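Local coordinates for carboxylesterase (Est-2) (Archaeoglobus fulgidus, PDB 5FRD), which probably hydrolyses carboxylic esters as a thermophilic alpha/beta-hydrolase esterase, and binds a coenzyme A molecule near its active site, at residues A[5-8]-A[13-16]; A[42-47]-A[237-242]; A[176-181]-A[208-213]. One frame throughout, in Å; residues are numbered along the deposited sequence. Where two conformers were deposited one is given.

Contact 1: residues A[5-8]-A[13-16]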
ATOM      1  N   VAL A   5      -8.356 -10.232 -13.217  1.00 13.14           N
ATOM      2  CA  VAL A   5      -7.543 -10.572 -14.401  1.00 13.78           C
ATOM      3  C   VAL A   5      -6.284 -11.250 -13.961  1.00 13.94           C
ATOM      4  O   VAL A   5      -5.903 -11.219 -12.785  1.00 13.34           O
ATOM      5  CB  VAL A   5      -7.212  -9.355 -15.264  1.00 13.79           C
ATOM      6  CG1 VAL A   5      -8.485  -8.725 -15.801  1.00 16.12           C
ATOM      7  CG2 VAL A   5      -6.387  -8.334 -14.489  1.00 14.98           C
ATOM      8  N   PHE A   6      -5.608 -11.865 -14.928  1.00 12.67           N
ATOM      9  CA  PHE A   6      -4.355 -12.569 -14.682  1.00 13.59           C
ATOM     10  C   PHE A   6      -3.371 -12.183 -15.758  1.00 14.62           C
ATOM     11  O   PHE A   6      -3.744 -12.100 -16.920  1.00 16.02           O
ATOM     12  CB  PHE A   6      -4.590 -14.081 -14.692  1.00 15.74           C
ATOM     13  CG  PHE A   6      -5.478 -14.554 -13.573  1.00 16.38           C
ATOM     14  CD1 PHE A   6      -6.854 -14.560 -13.716  1.00 18.32           C
ATOM     15  CD2 PHE A   6      -4.920 -14.932 -12.362  1.00 18.44           C
ATOM     16  CE1 PHE A   6      -7.672 -14.967 -12.654  1.00 20.30           C
ATOM     17  CE2 PHE A   6      -5.741 -15.350 -11.311  1.00 20.10           C
ATOM     18  CZ  PHE A   6      -7.097 -15.350 -11.473  1.00 20.40           C
ATOM     19  N   ILE A   7      -2.130 -12.018 -15.348  1.00 12.81           N
ATOM     20  CA  ILE A   7      -0.978 -11.771 -16.230  1.00 14.18           C
ATOM     21  C   ILE A   7       0.142 -12.694 -15.796  1.00 14.16           C
ATOM     22  O   ILE A   7       0.072 -13.387 -14.774  1.00 15.38           O
ATOM     23  CB  ILE A   7      -0.511 -10.294 -16.173  1.00 14.84           C
ATOM     24  CG1 ILE A   7       0.049  -9.928 -14.808  1.00 14.48           C
ATOM     25  CG2 ILE A   7      -1.644  -9.383 -16.602  1.00 14.63           C
ATOM     26  CD1 ILE A   7       0.677  -8.565 -14.758  1.00 15.71           C
ATOM     27  N   ASP A   8       1.206 -12.723 -16.605  1.00 15.48           N
ATOM     28  CA  ASP A   8       2.393 -13.513 -16.291  0.70 18.44           C
ATOM     29  C   ASP A   8       3.585 -12.592 -16.169  1.00 17.21           C
ATOM     30  O   ASP A   8       3.810 -11.759 -17.046  1.00 20.71           O
ATOM     31  CB  ASP A   8       2.660 -14.530 -17.398  0.70 20.20           C
ATOM     32  CG  ASP A   8       3.866 -15.404 -17.079  0.70 25.14           C
ATOM     33  OD1 ASP A   8       3.713 -16.341 -16.273  0.70 32.47           O
ATOM     34  OD2 ASP A   8       4.969 -15.113 -17.605  0.70 31.58           O
ATOM     35  N   LYS A  13       2.402 -16.317 -12.179  1.00 17.48           N
ATOM     36  CA  LYS A  13       1.036 -15.837 -12.404  0.70 15.44           C
ATOM     37  C   LYS A  13       0.740 -14.752 -11.368  1.00 15.86           C
ATOM     38  O   LYS A  13       0.860 -15.002 -10.162  1.00 16.86           O
ATOM     39  CB  LYS A  13       0.017 -16.963 -12.314  0.70 20.64           C
ATOM     40  CG  LYS A  13      -1.439 -16.500 -12.439  0.70 33.05           C
ATOM     41  CD  LYS A  13      -2.440 -17.656 -12.565  0.70 47.53           C
ATOM     42  CE  LYS A  13      -2.637 -18.534 -11.346  0.70 46.64           C
ATOM     43  NZ  LYS A  13      -2.489 -17.826 -10.045  0.70 39.40           N
ATOM     44  N   VAL A  14       0.347 -13.592 -11.877  1.00 13.53           N
ATOM     45  CA  VAL A  14      -0.041 -12.448 -11.034  1.00 13.82           C
ATOM     46  C   VAL A  14      -1.493 -12.129 -11.336  1.00 12.87           C
ATOM     47  O   VAL A  14      -1.863 -11.875 -12.471  1.00 13.19           O
ATOM     48  CB  VAL A  14       0.856 -11.232 -11.272  1.00 13.89           C
ATOM     49  CG1 VAL A  14       0.367 -10.017 -10.476  1.00 13.76           C
ATOM     50  CG2 VAL A  14       2.305 -11.547 -10.872  1.00 15.10           C
ATOM     51  N   SER A  15      -2.321 -12.092 -10.279  1.00 12.05           N
ATOM     52  CA  SER A  15      -3.701 -11.661 -10.394  1.00 12.31           C
ATOM     53  C   SER A  15      -3.835 -10.201 -10.002  1.00 11.21           C
ATOM     54  O   SER A  15      -3.083  -9.723  -9.146  1.00 12.77           O
ATOM     55  CB  SER A  15      -4.585 -12.507  -9.508  1.00 12.04           C
ATOM     56  OG  SER A  15      -5.962 -12.285  -9.835  1.00 13.89           O
ATOM     57  N   LEU A  16      -4.759  -9.533 -10.647  1.00 11.37           N
ATOM     58  CA  LEU A  16      -5.135  -8.157 -10.288  1.00 11.07           C
ATOM     59  C   LEU A  16      -6.637  -8.030 -10.275  1.00 12.32           C
ATOM     60  O   LEU A  16      -7.337  -8.716 -11.004  1.00 12.36           O
ATOM     61  CB  LEU A  16      -4.527  -7.117 -11.225  1.00 12.50           C
ATOM     62  CG  LEU A  16      -2.997  -7.163 -11.391  1.00 11.89           C
ATOM     63  CD1 LEU A  16      -2.577  -7.988 -12.616  1.00 13.90           C
ATOM     64  CD2 LEU A  16      -2.406  -5.782 -11.514  1.00 12.50           C
TER
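K13 lays the aliphatic part of its side chain against the F6 ring, CD 3.7 Å from F6 CD2, in an antiparallel beta hairpin, strands 3-9 and 12-18, at the edge of the central alpha/beta-hydrolase sheet. The axes of the short strands approach to 4.6 Å, with N-to-C directions 149° apart. K13 forms a non-hydrogen-bonded pair with D8; the two carry opposite charges but do not bond to each other. In the conformers given, K13 NZ bonds to Q56 O and D8 OD2 to G11 N.

At V14 the backbone pairs with I7 in both directions, I7 N to V14 O and V14 N to I7 O each spanning 2.9 Å. The two side chains run side by side on the face turned to helix 65-79, with I7 CG1 3.9 Å from V14 CB. S15 points to the same side of the sheet as F6. Its OG, anti to the backbone N (chi1 -167°), stands above the F6 ring, displaced toward the rim and 3.4 Å from CE2; it is also bonded to R4 NH1.

L16 turns back to the apolar face, where its CD1 touches I7 CG1 and its CB touches V5 CG2. Its backbone N and S15 OG both donate to V5 O, at 3.0 and 3.1 Å, reaching that oxygen from opposite faces of its carbonyl plane.

Contact 2: residues A[42-47]-A[237-242]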
ATOM      1  N   THR A  42     -13.919   0.481  -7.228  1.00 15.02           N
ATOM      2  CA  THR A  42     -15.301   0.681  -7.696  1.00 16.66           C
ATOM      3  C   THR A  42     -15.630   2.139  -7.958  1.00 20.14           C
ATOM      4  O   THR A  42     -16.465   2.426  -8.821  1.00 24.77           O
ATOM      5  CB  THR A  42     -16.330   0.058  -6.732  1.00 19.34           C
ATOM      6  OG1 THR A  42     -16.164   0.646  -5.434  1.00 20.84           O
ATOM      7  CG2 THR A  42     -16.220  -1.433  -6.672  1.00 18.59           C
ATOM      8  N   ALA A  43     -14.986   3.058  -7.256  1.00 15.31           N
ATOM      9  CA  ALA A  43     -15.297   4.479  -7.380  1.00 16.51           C
ATOM     10  C   ALA A  43     -14.349   5.243  -8.261  1.00 18.46           C
ATOM     11  O   ALA A  43     -14.774   6.061  -9.054  1.00 23.28           O
ATOM     12  CB  ALA A  43     -15.359   5.126  -5.993  1.00 18.85           C
ATOM     13  N   ILE A  44     -13.059   4.989  -8.114  1.00 17.12           N
ATOM     14  CA  ILE A  44     -12.007   5.707  -8.815  0.60 16.85           C
ATOM     15  C   ILE A  44     -11.550   4.936 -10.038  1.00 16.58           C
ATOM     16  O   ILE A  44     -11.301   5.547 -11.076  1.00 18.21           O
ATOM     17  CB  ILE A  44     -10.830   5.942  -7.872  0.60 19.37           C
ATOM     18  CG1 ILE A  44     -11.317   6.959  -6.818  0.60 27.65           C
ATOM     19  CG2 ILE A  44      -9.596   6.434  -8.606  0.60 19.92           C
ATOM     20  CD1 ILE A  44     -10.372   7.163  -5.686  0.60 26.47           C
ATOM     21  N   GLY A  45     -11.482   3.612  -9.923  1.00 14.52           N
ATOM     22  CA  GLY A  45     -10.997   2.783 -11.020  1.00 15.79           C
ATOM     23  C   GLY A  45      -9.548   2.422 -10.866  1.00 14.37           C
ATOM     24  O   GLY A  45      -8.936   2.685  -9.838  1.00 15.30           O
ATOM     25  N   GLY A  46      -9.010   1.821 -11.918  1.00 13.00           N
ATOM     26  CA  GLY A  46      -7.622   1.395 -11.946  1.00 14.00           C
ATOM     27  C   GLY A  46      -7.451  -0.093 -11.706  1.00 12.12           C
ATOM     28  O   GLY A  46      -8.397  -0.876 -11.789  1.00 13.20           O
ATOM     29  N   TYR A  47      -6.227  -0.476 -11.363  1.00 11.35           N
ATOM     30  CA  TYR A  47      -5.830  -1.857 -11.117  1.00 11.81           C
ATOM     31  C   TYR A  47      -5.158  -2.010  -9.772  1.00 11.20           C
ATOM     32  O   TYR A  47      -4.295  -1.192  -9.427  1.00 11.87           O
ATOM     33  CB  TYR A  47      -4.797  -2.301 -12.168  1.00 12.03           C
ATOM     34  CG  TYR A  47      -5.300  -2.631 -13.536  1.00 11.82           C
ATOM     35  CD1 TYR A  47      -5.582  -1.622 -14.427  1.00 14.56           C
ATOM     36  CD2 TYR A  47      -5.476  -3.940 -13.938  1.00 14.32           C
ATOM     37  CE1 TYR A  47      -6.021  -1.926 -15.748  1.00 15.51           C
ATOM     38  CE2 TYR A  47      -5.890  -4.250 -15.239  1.00 15.96           C
ATOM     39  CZ  TYR A  47      -6.165  -3.241 -16.093  1.00 14.42           C
ATOM     40  OH  TYR A  47      -6.563  -3.533 -17.404  1.00 21.18           O
ATOM     41  N   GLU A 237     -14.121   9.561   2.332  1.00 14.98           N
ATOM     42  CA  GLU A 237     -13.175  10.642   2.557  1.00 14.86           C
ATOM     43  C   GLU A 237     -11.849  10.382   1.855  1.00 14.16           C
ATOM     44  O   GLU A 237     -11.270  11.281   1.261  1.00 16.39           O
ATOM     45  CB  GLU A 237     -12.953  10.824   4.049  1.00 17.66           C
ATOM     46  CG  GLU A 237     -14.229  11.272   4.787  1.00 19.09           C
ATOM     47  CD  GLU A 237     -15.166  10.174   5.265  1.00 22.98           C
ATOM     48  OE1 GLU A 237     -15.043   8.983   4.935  1.00 17.79           O
ATOM     49  OE2 GLU A 237     -16.155  10.491   5.984  1.00 22.23           O
ATOM     50  N   PHE A 238     -11.415   9.140   1.907  1.00 13.75           N
ATOM     51  CA  PHE A 238     -10.200   8.752   1.199  1.00 15.26           C
ATOM     52  C   PHE A 238     -10.358   8.979  -0.292  1.00 14.19           C
ATOM     53  O   PHE A 238      -9.496   9.601  -0.916  1.00 14.07           O
ATOM     54  CB  PHE A 238      -9.869   7.289   1.514  1.00 13.76           C
ATOM     55  CG  PHE A 238      -8.573   6.810   0.875  1.00 12.49           C
ATOM     56  CD1 PHE A 238      -8.567   6.376  -0.429  1.00 15.62           C
ATOM     57  CD2 PHE A 238      -7.393   6.787   1.592  1.00 13.47           C
ATOM     58  CE1 PHE A 238      -7.384   5.958  -1.044  1.00 14.89           C
ATOM     59  CE2 PHE A 238      -6.220   6.357   1.001  1.00 14.82           C
ATOM     60  CZ  PHE A 238      -6.210   5.975  -0.315  1.00 13.92           C
ATOM     61  N   ASN A 239     -11.479   8.521  -0.842  1.00 12.99           N
ATOM     62  CA  ASN A 239     -11.711   8.643  -2.263  1.00 14.01           C
ATOM     63  C   ASN A 239     -11.806  10.086  -2.695  1.00 14.66           C
ATOM     64  O   ASN A 239     -11.348  10.458  -3.763  1.00 14.99           O
ATOM     65  CB  ASN A 239     -12.960   7.915  -2.678  1.00 13.32           C
ATOM     66  CG  ASN A 239     -12.817   6.399  -2.656  1.00 15.33           C
ATOM     67  OD1 ASN A 239     -11.734   5.873  -2.387  1.00 15.30           O
ATOM     68  ND2 ASN A 239     -13.897   5.690  -2.895  1.00 16.20           N
ATOM     69  N   GLU A 240     -12.454  10.923  -1.883  1.00 13.58           N
ATOM     70  CA  GLU A 240     -12.552  12.330  -2.243  1.00 16.35           C
ATOM     71  C   GLU A 240     -11.176  12.992  -2.344  1.00 15.40           C
ATOM     72  O   GLU A 240     -10.910  13.775  -3.257  1.00 15.86           O
ATOM     73  CB  GLU A 240     -13.472  13.036  -1.228  1.00 20.95           C
ATOM     74  CG  GLU A 240     -13.696  14.517  -1.457  1.00 23.09           C
ATOM     75  CD  GLU A 240     -14.615  15.132  -0.406  1.00 26.67           C
ATOM     76  OE1 GLU A 240     -15.545  14.450   0.086  1.00 20.73           O
ATOM     77  OE2 GLU A 240     -14.387  16.317  -0.074  1.00 29.49           O
ATOM     78  N   ALA A 241     -10.292  12.694  -1.387  1.00 14.32           N
ATOM     79  CA  ALA A 241      -8.943  13.228  -1.397  1.00 14.68           C
ATOM     80  C   ALA A 241      -8.169  12.734  -2.613  1.00 15.06           C
ATOM     81  O   ALA A 241      -7.474  13.486  -3.275  1.00 17.40           O
ATOM     82  CB  ALA A 241      -8.193  12.845  -0.135  1.00 18.57           C
ATOM     83  N   LEU A 242      -8.276  11.440  -2.881  1.00 13.96           N
ATOM     84  CA  LEU A 242      -7.569  10.858  -4.024  1.00 15.14           C
ATOM     85  C   LEU A 242      -8.068  11.436  -5.327  1.00 17.38           C
ATOM     86  O   LEU A 242      -7.255  11.783  -6.173  1.00 16.97           O
ATOM     87  CB  LEU A 242      -7.664   9.335  -3.979  1.00 15.75           C
ATOM     88  CG  LEU A 242      -6.975   8.564  -5.122  1.00 15.40           C
ATOM     89  CD1 LEU A 242      -5.521   8.939  -5.237  1.00 18.89           C
ATOM     90  CD2 LEU A 242      -7.109   7.066  -4.879  1.00 19.24           C
TER
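I44 and L242 make the closer-packed part of this contact. In the conformer given, I44 CD1 lies 3.4 Å from L242 CD2, though the apparent tightness is doubtful because I44 is modelled in two positions. With CG1 beside the backbone N (chi1 -69°) and the chain then extended, this conformer projects its terminal methyl at helix 235-249. The methyl enters between L242 and N239, 3.8 Å from N239 OD1, and both of these residues are buried.

The other side is looser. Exposed A43 offers just its methyl, 3.5 Å from N239 ND2, and covers little surface. N239 spends its polar atoms next to this segment, ND2 donating to N39 O and OD1 accepting from Q40 NE2. Both ends of the amide are thus bonded to the start of helix 38-43, which fixes its rotation and satisfies a buried polar group.

Past I44, G45 and G46 both have positive phi (97° and 101°), and a CB on either would run into the preceding carbonyl oxygen. The chain turns away here into strand 47-49. The contact thus packs the end of helix 38-43 against helix 235-249, where I44 also meets E243 and L246, while L242 reaches V110 and F238 reaches V112 on sheet strand 106-112.

Contact 3: residues A[176-181]-A[208-213]; sequences DLLEDY and HEFFHK. With COA (coenzyme A), chain C.
F210 meets L178 with a ring face and Y181 with its edge. L178 CD1 lies over the F210 face, 3.7 Å from the centroid, which makes it a CH-pi contact. CG of F210, anti to the backbone N (chi1 177°), carries the ring across to helix 178-182, where CE2 comes within 3.5 Å of Y181 CB near the ring plane.

Y181 receives two ring edges. F210 and F211 both turn their edges toward its face in offset edge-to-face pairs, each with centroids 5.8 Å apart, the planes inclined at 80° and 71°. At the far end of the tyrosine, OH lies 3.8 Å from F211 CE1, near the plane of that ring, and bonds to Q96 OE1 in helix 90-101.

L178 and F210 also line the coenzyme A pocket: L178 CD1 and F210 CB each lie 3.8 Å from adenine atom C2A of the ligand. Were F210 an alanine, a gap would probably open beside the adenine, and L178 CD1 and Y181 CB would lose the ring they pack on. An Asx turn, D176 OD1 accepting from L178 N, precedes helix 178-182, and D176 also pairs with R117. Behind the cluster, F211 rests on V194 and on Q96, so the contact joins helices 178-182 and 205-214, with helix 90-101 and strand 192-197 beside it.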
ATOM      1  N   ASP A 176      14.546   0.420   4.960  1.00 19.16           N
ATOM      2  CA  ASP A 176      15.098   1.654   5.521  1.00 20.60           C
ATOM      3  C   ASP A 176      15.683   2.543   4.431  1.00 22.10           C
ATOM      4  O   ASP A 176      16.779   2.270   3.914  1.00 26.64           O
ATOM      5  CB  ASP A 176      16.174   1.316   6.566  1.00 22.21           C
ATOM      6  CG  ASP A 176      16.760   2.551   7.223  1.00 30.39           C
ATOM      7  OD1 ASP A 176      16.106   3.619   7.230  1.00 23.97           O
ATOM      8  OD2 ASP A 176      17.900   2.463   7.713  1.00 42.76           O
ATOM      9  N   LEU A 177      14.957   3.616   4.115  1.00 17.66           N
ATOM     10  CA  LEU A 177      15.419   4.669   3.239  1.00 19.62           C
ATOM     11  C   LEU A 177      15.574   5.995   4.002  1.00 19.73           C
ATOM     12  O   LEU A 177      15.755   7.034   3.372  1.00 21.59           O
ATOM     13  CB  LEU A 177      14.421   4.860   2.108  1.00 20.07           C
ATOM     14  CG  LEU A 177      14.242   3.722   1.114  1.00 20.24           C
ATOM     15  CD1 LEU A 177      13.179   4.058   0.088  1.00 21.10           C
ATOM     16  CD2 LEU A 177      15.549   3.381   0.403  1.00 28.60           C
ATOM     17  N   LEU A 178      15.521   5.973   5.324  1.00 19.64           N
ATOM     18  CA  LEU A 178      15.338   7.214   6.097  1.00 19.68           C
ATOM     19  C   LEU A 178      16.500   8.210   5.855  1.00 20.11           C
ATOM     20  O   LEU A 178      16.261   9.373   5.548  1.00 22.20           O
ATOM     21  CB  LEU A 178      15.183   6.873   7.577  1.00 24.57           C
ATOM     22  CG  LEU A 178      14.753   7.970   8.538  1.00 27.18           C
ATOM     23  CD1 LEU A 178      13.311   8.346   8.277  1.00 32.74           C
ATOM     24  CD2 LEU A 178      14.928   7.501   9.985  1.00 31.69           C
ATOM     25  N   GLU A 179      17.721   7.742   5.995  1.00 21.77           N
ATOM     26  CA  GLU A 179      18.880   8.627   5.861  0.60 22.72           C
ATOM     27  C   GLU A 179      19.029   9.138   4.441  1.00 25.69           C
ATOM     28  O   GLU A 179      19.442  10.266   4.248  1.00 26.15           O
ATOM     29  CB  GLU A 179      20.163   7.953   6.386  0.60 29.22           C
ATOM     30  CG  GLU A 179      20.170   7.819   7.905  0.60 36.18           C
ATOM     31  CD  GLU A 179      20.116   9.159   8.629  0.60 62.05           C
ATOM     32  OE1 GLU A 179      20.792  10.114   8.180  0.60 60.30           O
ATOM     33  OE2 GLU A 179      19.382   9.257   9.639  0.60 49.36           O
ATOM     34  N   ASP A 180      18.671   8.315   3.456  1.00 22.98           N
ATOM     35  CA  ASP A 180      18.720   8.736   2.062  1.00 25.40           C
ATOM     36  C   ASP A 180      17.762   9.889   1.776  1.00 28.03           C
ATOM     37  O   ASP A 180      18.071  10.775   0.994  1.00 26.17           O
ATOM     38  CB  ASP A 180      18.433   7.555   1.137  1.00 28.84           C
ATOM     39  CG  ASP A 180      19.537   6.494   1.148  1.00 43.72           C
ATOM     40  OD1 ASP A 180      20.658   6.742   1.628  1.00 50.30           O
ATOM     41  OD2 ASP A 180      19.278   5.386   0.643  1.00 72.11           O
ATOM     42  N   TYR A 181      16.587   9.906   2.410  1.00 21.12           N
ATOM     43  CA  TYR A 181      15.754  11.080   2.357  1.00 22.77           C
ATOM     44  C   TYR A 181      16.412  12.247   3.111  1.00 23.46           C
ATOM     45  O   TYR A 181      16.424  13.349   2.602  1.00 29.56           O
ATOM     46  CB  TYR A 181      14.369  10.837   2.981  1.00 21.95           C
ATOM     47  CG  TYR A 181      13.352  10.127   2.118  1.00 22.21           C
ATOM     48  CD1 TYR A 181      12.576  10.821   1.205  1.00 22.76           C
ATOM     49  CD2 TYR A 181      13.123   8.769   2.283  1.00 19.78           C
ATOM     50  CE1 TYR A 181      11.607  10.165   0.439  1.00 24.12           C
ATOM     51  CE2 TYR A 181      12.167   8.102   1.521  1.00 18.57           C
ATOM     52  CZ  TYR A 181      11.413   8.800   0.628  1.00 21.31           C
ATOM     53  OH  TYR A 181      10.473   8.117  -0.124  1.00 23.00           O
ATOM     54  N   HIS A 208       4.449  10.546   8.211  1.00 13.90           N
ATOM     55  CA  HIS A 208       3.824  11.209   7.068  1.00 13.41           C
ATOM     56  C   HIS A 208       4.275  12.664   6.949  1.00 15.61           C
ATOM     57  O   HIS A 208       4.492  13.163   5.846  1.00 14.91           O
ATOM     58  CB  HIS A 208       2.315  11.004   7.150  1.00 14.02           C
ATOM     59  CG  HIS A 208       1.957   9.554   7.042  1.00 14.54           C
ATOM     60  ND1 HIS A 208       1.995   8.689   8.110  1.00 13.77           N
ATOM     61  CD2 HIS A 208       1.717   8.796   5.956  1.00 13.55           C
ATOM     62  CE1 HIS A 208       1.733   7.466   7.687  1.00 15.02           C
ATOM     63  NE2 HIS A 208       1.565   7.511   6.383  1.00 14.44           N
ATOM     64  N   GLU A 209       4.431  13.328   8.089  1.00 13.81           N
ATOM     65  CA  GLU A 209       5.090  14.638   8.065  1.00 15.07           C
ATOM     66  C   GLU A 209       6.530  14.516   7.561  1.00 16.43           C
ATOM     67  O   GLU A 209       6.998  15.418   6.892  1.00 17.40           O
ATOM     68  CB  GLU A 209       5.051  15.292   9.447  1.00 14.03           C
ATOM     69  CG  GLU A 209       3.693  15.813   9.856  1.00 15.17           C
ATOM     70  CD  GLU A 209       3.280  17.121   9.212  1.00 16.99           C
ATOM     71  OE1 GLU A 209       3.967  17.615   8.288  1.00 18.34           O
ATOM     72  OE2 GLU A 209       2.227  17.676   9.627  1.00 16.53           O
ATOM     73  N   PHE A 210       7.199  13.392   7.820  1.00 15.75           N
ATOM     74  CA  PHE A 210       8.578  13.202   7.320  1.00 15.49           C
ATOM     75  C   PHE A 210       8.572  13.228   5.803  1.00 16.24           C
ATOM     76  O   PHE A 210       9.343  13.960   5.168  1.00 16.48           O
ATOM     77  CB  PHE A 210       9.176  11.911   7.843  1.00 17.03           C
ATOM     78  CG  PHE A 210      10.556  11.647   7.307  1.00 17.72           C
ATOM     79  CD1 PHE A 210      11.657  12.130   7.983  1.00 19.63           C
ATOM     80  CD2 PHE A 210      10.749  10.946   6.135  1.00 18.94           C
ATOM     81  CE1 PHE A 210      12.954  11.894   7.531  1.00 21.83           C
ATOM     82  CE2 PHE A 210      12.047  10.726   5.653  1.00 19.29           C
ATOM     83  CZ  PHE A 210      13.149  11.220   6.342  1.00 21.04           C
ATOM     84  N   PHE A 211       7.686  12.452   5.180  1.00 15.25           N
ATOM     85  CA  PHE A 211       7.559  12.540   3.725  1.00 15.10           C
ATOM     86  C   PHE A 211       7.227  13.932   3.229  1.00 16.53           C
ATOM     87  O   PHE A 211       7.803  14.446   2.258  1.00 18.37           O
ATOM     88  CB  PHE A 211       6.439  11.614   3.209  1.00 15.95           C
ATOM     89  CG  PHE A 211       6.726  10.138   3.293  1.00 15.25           C
ATOM     90  CD1 PHE A 211       7.861   9.591   2.712  1.00 15.82           C
ATOM     91  CD2 PHE A 211       5.758   9.287   3.847  1.00 17.59           C
ATOM     92  CE1 PHE A 211       8.034   8.203   2.733  1.00 16.09           C
ATOM     93  CE2 PHE A 211       5.966   7.915   3.873  1.00 16.51           C
ATOM     94  CZ  PHE A 211       7.106   7.399   3.332  1.00 17.05           C
ATOM     95  N   HIS A 212       6.275  14.581   3.885  1.00 14.80           N
ATOM     96  CA  HIS A 212       5.812  15.883   3.468  1.00 16.82           C
ATOM     97  C   HIS A 212       6.933  16.932   3.536  1.00 17.94           C
ATOM     98  O   HIS A 212       7.033  17.775   2.645  1.00 18.33           O
ATOM     99  CB  HIS A 212       4.629  16.270   4.341  1.00 17.46           C
ATOM    100  CG  HIS A 212       3.881  17.482   3.902  1.00 16.84           C
ATOM    101  ND1 HIS A 212       3.638  17.823   2.594  1.00 17.63           N
ATOM    102  CD2 HIS A 212       3.262  18.430   4.648  1.00 17.10           C
ATOM    103  CE1 HIS A 212       2.938  18.948   2.552  1.00 19.56           C
ATOM    104  NE2 HIS A 212       2.679  19.318   3.792  1.00 18.01           N
ATOM    105  N   LYS A 213       7.796  16.840   4.536  1.00 16.94           N
ATOM    106  CA  LYS A 213       8.950  17.743   4.673  0.70 17.05           C
ATOM    107  C   LYS A 213       9.974  17.527   3.569  1.00 20.03           C
ATOM    108  O   LYS A 213      10.592  18.484   3.108  1.00 24.35           O
ATOM    109  CB  LYS A 213       9.603  17.559   6.036  0.70 17.96           C
ATOM    110  CG  LYS A 213       8.835  18.246   7.133  0.70 21.67           C
ATOM    111  CD  LYS A 213       9.599  18.311   8.420  0.70 29.88           C
ATOM    112  CE  LYS A 213      10.109  16.965   8.886  0.70 32.99           C
ATOM    113  NZ  LYS A 213      10.410  17.010  10.349  0.70 28.32           N
TER
HETATM  114  N1A COA C1257       9.748   8.347   9.564  1.00 20.45           N
HETATM  115  C2A COA C1257      10.316   9.277  10.344  1.00 23.06           C
HETATM  116  N3A COA C1257      11.068   8.945  11.401  1.00 27.31           N
HETATM  117  C4A COA C1257      11.300   7.649  11.707  1.00 22.76           C
HETATM  118  C5A COA C1257      10.726   6.584  10.910  1.00 20.79           C
HETATM  119  C6A COA C1257       9.924   7.007   9.775  1.00 20.31           C
HETATM  120  N6A COA C1257       9.346   6.076   8.987  1.00 18.08           N
HETATM  121  N7A COA C1257      11.082   5.400  11.434  1.00 22.45           N
HETATM  122  C8A COA C1257      11.868   5.698  12.484  1.00 29.53           C
HETATM  123  N9A COA C1257      11.982   7.034  12.637  1.00 29.43           N
HETATM  124  C1B COA C1257      12.737   7.700  13.715  1.00 31.94           C
HETATM  125  C2B COA C1257      11.986   7.497  14.999  1.00 28.71           C
HETATM  126  O2B COA C1257      10.977   8.496  15.136  1.00 35.12           O
HETATM  127  C3B COA C1257      13.111   7.542  16.019  1.00 38.10           C
HETATM  128  O3B COA C1257      13.405   8.905  16.321  1.00 50.13           O
HETATM  129  P3B COA C1257      13.669   9.421  17.831  1.00 54.57           P
HETATM  130  O7A COA C1257      14.923   8.655  18.200  1.00 66.89           O
HETATM  131  O8A COA C1257      12.410   9.027  18.577  1.00 43.84           O
HETATM  132  O9A COA C1257      13.836  10.915  17.667  1.00 65.70           O
HETATM  133  C4B COA C1257      14.283   6.914  15.289  1.00 26.28           C
HETATM  134  O4B COA C1257      13.993   7.075  13.886  1.00 29.39           O
HETATM  135  C5B COA C1257      14.511   5.445  15.606  1.00 27.50           C
HETATM  136  O5B COA C1257      13.314   4.708  15.310  1.00 25.67           O
HETATM  137  P1A COA C1257      13.375   3.196  14.774  1.00 24.39           P
HETATM  138  O1A COA C1257      14.384   3.048  13.712  1.00 23.99           O
HETATM  139  O2A COA C1257      11.928   2.854  14.418  1.00 23.91           O
HETATM  140  O3A COA C1257      13.885   2.257  15.976  1.00 27.30           O
HETATM  141  P2A COA C1257      13.375   2.161  17.499  1.00 30.20           P
HETATM  142  O4A COA C1257      14.185   1.000  18.007  1.00 35.35           O
HETATM  143  O5A COA C1257      13.382   3.518  18.133  1.00 36.21           O
HETATM  144  O6A COA C1257      11.806   1.765  17.464  1.00 28.66           O
HETATM  145  CBP COA C1257       9.850   0.478  17.122  1.00 21.99           C
HETATM  146  CCP COA C1257      11.364   0.510  16.964  1.00 29.29           C
HETATM  147  CDP COA C1257       9.339  -0.833  16.526  1.00 25.76           C
HETATM  148  CEP COA C1257       9.516   0.540  18.626  1.00 28.13           C
HETATM  149  CAP COA C1257       9.240   1.686  16.367  1.00 26.55           C
HETATM  150  OAP COA C1257       9.696   1.697  14.989  1.00 24.69           O
HETATM  151  C9P COA C1257       7.728   1.688  16.405  1.00 24.63           C
HETATM  152  O9P COA C1257       7.141   1.897  17.446  1.00 25.62           O
HETATM  153  N8P COA C1257       7.091   1.483  15.238  1.00 24.01           N
HETATM  154  C7P COA C1257       5.642   1.615  15.066  1.00 22.35           C
HETATM  155  C6P COA C1257       4.869   0.317  15.275  1.00 22.24           C
HETATM  156  C5P COA C1257       5.001  -0.768  14.225  1.00 22.76           C
HETATM  157  O5P COA C1257       5.250  -1.935  14.557  1.00 21.01           O
HETATM  158  N4P COA C1257       4.773  -0.421  12.956  1.00 21.12           N
HETATM  159  C3P COA C1257       4.752  -1.379  11.875  1.00 24.81           C
HETATM  160  C2P COA C1257       5.279  -0.733  10.615  1.00 23.39           C
HETATM  161  S1P COA C1257       5.096  -1.900   9.248  1.00 24.44           S

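From the N terminus, contact 1 closes first, a short hairpin loop between strands 3-9 and 12-18 at one edge of the sheet. Contact 2 opens after it, so the two are in series, yet they touch through Y47, whose ring and CB approach V5 and L16. Contact 2 then closes a loop of 189 residues, bringing the C-terminal helix 235-249 back to the end of helix 38-43. Contact 3 is nested inside that loop, joining helices 178-182 and 205-214 at the coenzyme A pocket. Contacts 1 and 3 lie on opposite sides of the chain's centre, their nearest atoms about 22 Å apart.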